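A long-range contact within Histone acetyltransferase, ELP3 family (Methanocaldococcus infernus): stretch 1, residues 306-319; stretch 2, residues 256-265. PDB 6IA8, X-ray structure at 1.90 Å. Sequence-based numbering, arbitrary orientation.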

# COMPACT_ATOMS: atom_id res chain seq x y z
N GLU A 306 24.64 -12.50 19.24
CA GLU A 306 23.33 -13.13 19.18
C GLU A 306 22.70 -13.06 17.79
O GLU A 306 21.68 -13.72 17.56
CB GLU A 306 22.40 -12.48 20.20
CG GLU A 306 20.99 -13.05 20.23
CD GLU A 306 20.15 -12.52 21.39
OE1 GLU A 306 19.01 -12.98 21.55
OE2 GLU A 306 20.62 -11.65 22.14
N PHE A 307 23.28 -12.31 16.87
CA PHE A 307 22.59 -11.99 15.62
C PHE A 307 23.63 -11.88 14.51
O PHE A 307 24.54 -11.05 14.59
CB PHE A 307 21.80 -10.68 15.77
CG PHE A 307 21.14 -10.20 14.50
CD1 PHE A 307 20.55 -11.08 13.63
CD2 PHE A 307 21.11 -8.85 14.19
CE1 PHE A 307 19.95 -10.65 12.47
CE2 PHE A 307 20.50 -8.41 13.03
CZ PHE A 307 19.91 -9.31 12.18
N LYS A 308 23.50 -12.75 13.51
CA LYS A 308 24.26 -12.63 12.26
C LYS A 308 23.25 -12.35 11.16
O LYS A 308 22.52 -13.26 10.75
CB LYS A 308 25.02 -13.92 11.97
N PRO A 309 23.18 -11.12 10.64
CA PRO A 309 22.14 -10.81 9.64
C PRO A 309 22.44 -11.51 8.33
O PRO A 309 23.57 -11.94 8.07
CB PRO A 309 22.20 -9.28 9.49
CG PRO A 309 23.66 -8.97 9.81
CD PRO A 309 24.05 -9.96 10.90
N TYR A 310 21.42 -11.60 7.49
CA TYR A 310 21.57 -12.17 6.17
C TYR A 310 22.61 -11.39 5.39
O TYR A 310 22.68 -10.15 5.48
CB TYR A 310 20.24 -12.11 5.41
CG TYR A 310 19.21 -13.19 5.75
CD1 TYR A 310 17.93 -13.12 5.22
CD2 TYR A 310 19.53 -14.26 6.57
CE1 TYR A 310 16.99 -14.09 5.51
CE2 TYR A 310 18.61 -15.24 6.85
CZ TYR A 310 17.33 -15.15 6.31
OH TYR A 310 16.40 -16.12 6.58
N ARG A 311 23.40 -12.10 4.59
CA ARG A 311 24.15 -11.51 3.49
C ARG A 311 23.28 -11.53 2.23
O ARG A 311 22.12 -11.95 2.26
CB ARG A 311 25.47 -12.25 3.30
CG ARG A 311 26.44 -12.03 4.47
CD ARG A 311 27.65 -12.95 4.39
NE ARG A 311 28.40 -12.78 3.15
CZ ARG A 311 29.52 -13.43 2.86
NH1 ARG A 311 30.02 -14.31 3.73
NH2 ARG A 311 30.14 -13.22 1.71
N GLU A 312 23.85 -11.09 1.10
CA GLU A 312 23.05 -10.97 -0.12
C GLU A 312 22.48 -12.31 -0.56
O GLU A 312 21.30 -12.38 -0.94
CB GLU A 312 23.90 -10.35 -1.23
CG GLU A 312 24.21 -8.89 -1.04
CD GLU A 312 23.61 -8.03 -2.12
OE1 GLU A 312 22.51 -7.47 -1.91
OE2 GLU A 312 24.22 -7.93 -3.20
N GLU A 313 23.28 -13.37 -0.52
CA GLU A 313 22.81 -14.68 -0.96
C GLU A 313 21.53 -15.08 -0.24
O GLU A 313 20.56 -15.51 -0.87
CB GLU A 313 23.92 -15.73 -0.73
CG GLU A 313 23.47 -17.17 -0.86
CD GLU A 313 24.34 -18.13 -0.04
OE1 GLU A 313 25.59 -18.01 -0.07
OE2 GLU A 313 23.76 -18.98 0.67
N GLU A 314 21.51 -14.98 1.08
CA GLU A 314 20.34 -15.45 1.82
C GLU A 314 19.12 -14.57 1.56
O GLU A 314 18.00 -15.06 1.43
CB GLU A 314 20.64 -15.50 3.32
CG GLU A 314 21.74 -16.46 3.72
CD GLU A 314 23.11 -15.83 3.63
OE1 GLU A 314 23.88 -16.19 2.72
OE2 GLU A 314 23.41 -14.95 4.47
N ALA A 315 19.33 -13.25 1.52
CA ALA A 315 18.21 -12.35 1.27
C ALA A 315 17.60 -12.64 -0.09
O ALA A 315 16.38 -12.67 -0.24
CB ALA A 315 18.67 -10.90 1.37
N ILE A 316 18.45 -12.86 -1.10
CA ILE A 316 17.98 -13.15 -2.45
C ILE A 316 17.17 -14.44 -2.48
O ILE A 316 16.12 -14.50 -3.12
CB ILE A 316 19.17 -13.20 -3.43
CG1 ILE A 316 19.81 -11.81 -3.56
CG2 ILE A 316 18.74 -13.74 -4.80
CD1 ILE A 316 21.14 -11.82 -4.31
N GLU A 317 17.65 -15.48 -1.80
CA GLU A 317 16.93 -16.75 -1.77
C GLU A 317 15.55 -16.57 -1.18
O GLU A 317 14.56 -17.05 -1.73
CB GLU A 317 17.72 -17.79 -0.98
CG GLU A 317 19.01 -18.22 -1.65
CD GLU A 317 19.82 -19.18 -0.80
OE1 GLU A 317 19.32 -19.58 0.27
OE2 GLU A 317 20.95 -19.52 -1.20
N VAL A 318 15.45 -15.88 -0.04
CA VAL A 318 14.15 -15.72 0.63
C VAL A 318 13.22 -14.84 -0.20
O VAL A 318 12.03 -15.16 -0.38
CB VAL A 318 14.35 -15.16 2.05
CG1 VAL A 318 13.01 -14.87 2.70
CG2 VAL A 318 15.14 -16.16 2.88
N ILE A 319 13.72 -13.71 -0.69
CA ILE A 319 12.82 -12.79 -1.38
C ILE A 319 12.39 -13.38 -2.71
O ILE A 319 11.25 -13.20 -3.15
CB ILE A 319 13.49 -11.41 -1.55
CG1 ILE A 319 13.71 -10.76 -0.17
CG2 ILE A 319 12.63 -10.51 -2.42
CD1 ILE A 319 14.55 -9.49 -0.22
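Stretch 2 256-265: MPGMPGSSIE

Stretch 2 lies along stretch 1 as a loop with one type II turn that becomes a helix only at Ile 264, and its chain doubles back on the way. The register gives this away: Phe 307 pairs with Pro 260, Tyr 310 with Gly 258, and Val 318 with Ile 264, their CA atoms 5.4, 5.7 and 6.3 Å apart, so no single direction describes the packing.

Phe 307 opens the contact from an extended backbone. With chi1 at t, its CA-to-CB bond runs sideways but the ring reaches stretch 2. Pro 260 covers one face in a CH-pi contact, its CG 3.8 Å from the centroid of the Phe 307 ring, while Gly 258 O meets the ring edge, 3.2 Å from Phe 307 CE1. Pro 260 lies within a type II turn from Met 259 to Ser 262, closed by Ser 262 N donating to Met 259 O at 3.0 Å; Gly 261 takes the positive phi this turn requires.

The CA-to-CB bond of Tyr 310, rotamer m, points toward stretch 2, and the ring lays a face against Gly 258, whose CA sits 3.5 Å from the ring centroid. A CB on Gly 258 would fall 2.7 Å from Tyr 310 CD1, so the close CH-pi contact and the positive phi both favour glycine. One water ties the backbones together, donating to Gly 258 O at 2.9 Å and accepting from Tyr 310 N at 2.7 Å; no direct hydrogen bond crosses the contact.

Arg 311 occupies the N-cap position, right before the helix, and its N donates to Glu 314 OE2 at 2.9 Å. That carboxylate leads away from stretch 2, yet Glu 314 CG still rests 3.9 Å from Ile 264 CD1. One turn on, Val 318 bridges the loop and the new helix: its CG1 lies 3.9 Å from Pro 257 CB, its CG2 4.1 Å from Ile 264 CG2.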

# COMPACT_ATOMS: atom_id res chain seq x y z
N MET A 256 10.32 -8.27 7.63
CA MET A 256 11.78 -8.28 7.70
C MET A 256 12.31 -9.71 7.74
O MET A 256 12.41 -10.31 8.82
CB MET A 256 12.28 -7.51 8.92
CG MET A 256 12.29 -6.00 8.76
SD MET A 256 13.38 -5.25 9.99
CE MET A 256 12.65 -5.83 11.50
N PRO A 257 12.68 -10.28 6.60
CA PRO A 257 13.40 -11.57 6.63
C PRO A 257 14.70 -11.43 7.42
O PRO A 257 15.30 -10.35 7.49
CB PRO A 257 13.67 -11.87 5.15
CG PRO A 257 12.72 -10.99 4.39
CD PRO A 257 12.54 -9.74 5.24
N GLY A 258 15.12 -12.54 8.01
CA GLY A 258 16.44 -12.62 8.62
C GLY A 258 16.57 -11.95 9.97
O GLY A 258 17.68 -11.52 10.36
N MET A 259 15.47 -11.85 10.72
CA MET A 259 15.53 -11.33 12.07
C MET A 259 16.19 -12.33 13.01
O MET A 259 16.27 -13.52 12.71
CB MET A 259 14.13 -11.01 12.58
CG MET A 259 13.50 -9.80 11.90
SD MET A 259 11.81 -9.58 12.38
CE MET A 259 11.96 -8.93 14.06
N PRO A 260 16.67 -11.87 14.17
CA PRO A 260 17.25 -12.81 15.14
C PRO A 260 16.27 -13.92 15.47
O PRO A 260 15.08 -13.68 15.67
CB PRO A 260 17.54 -11.92 16.36
CG PRO A 260 17.75 -10.55 15.79
CD PRO A 260 16.84 -10.46 14.56
N GLY A 261 16.78 -15.14 15.52
CA GLY A 261 15.95 -16.28 15.83
C GLY A 261 15.31 -16.94 14.64
O GLY A 261 14.77 -18.06 14.78
N SER A 262 15.37 -16.32 13.47
CA SER A 262 14.71 -16.87 12.30
C SER A 262 15.71 -17.68 11.47
O SER A 262 16.86 -17.90 11.85
CB SER A 262 14.09 -15.74 11.47
OG SER A 262 13.07 -16.24 10.61
N SER A 263 15.25 -18.14 10.32
CA SER A 263 16.07 -18.93 9.41
C SER A 263 15.49 -18.79 8.02
O SER A 263 14.40 -18.25 7.83
CB SER A 263 16.11 -20.40 9.82
OG SER A 263 14.84 -21.01 9.59
N ILE A 264 16.24 -19.26 7.02
CA ILE A 264 15.75 -19.22 5.65
C ILE A 264 14.43 -19.97 5.55
O ILE A 264 13.45 -19.45 5.02
CB ILE A 264 16.80 -19.78 4.68
CG1 ILE A 264 17.98 -18.79 4.56
CG2 ILE A 264 16.19 -20.05 3.32
CD1 ILE A 264 19.15 -19.32 3.74
N GLU A 265 14.38 -21.20 6.09
CA GLU A 265 13.16 -21.98 6.00
C GLU A 265 12.04 -21.35 6.81
O GLU A 265 10.88 -21.37 6.38
CB GLU A 265 13.41 -23.41 6.48
CG GLU A 265 12.21 -24.33 6.28
CD GLU A 265 11.78 -24.42 4.82
OE1 GLU A 265 12.65 -24.41 3.93
OE2 GLU A 265 10.56 -24.49 4.57
O HOH W 1 19.17 -10.27 8.15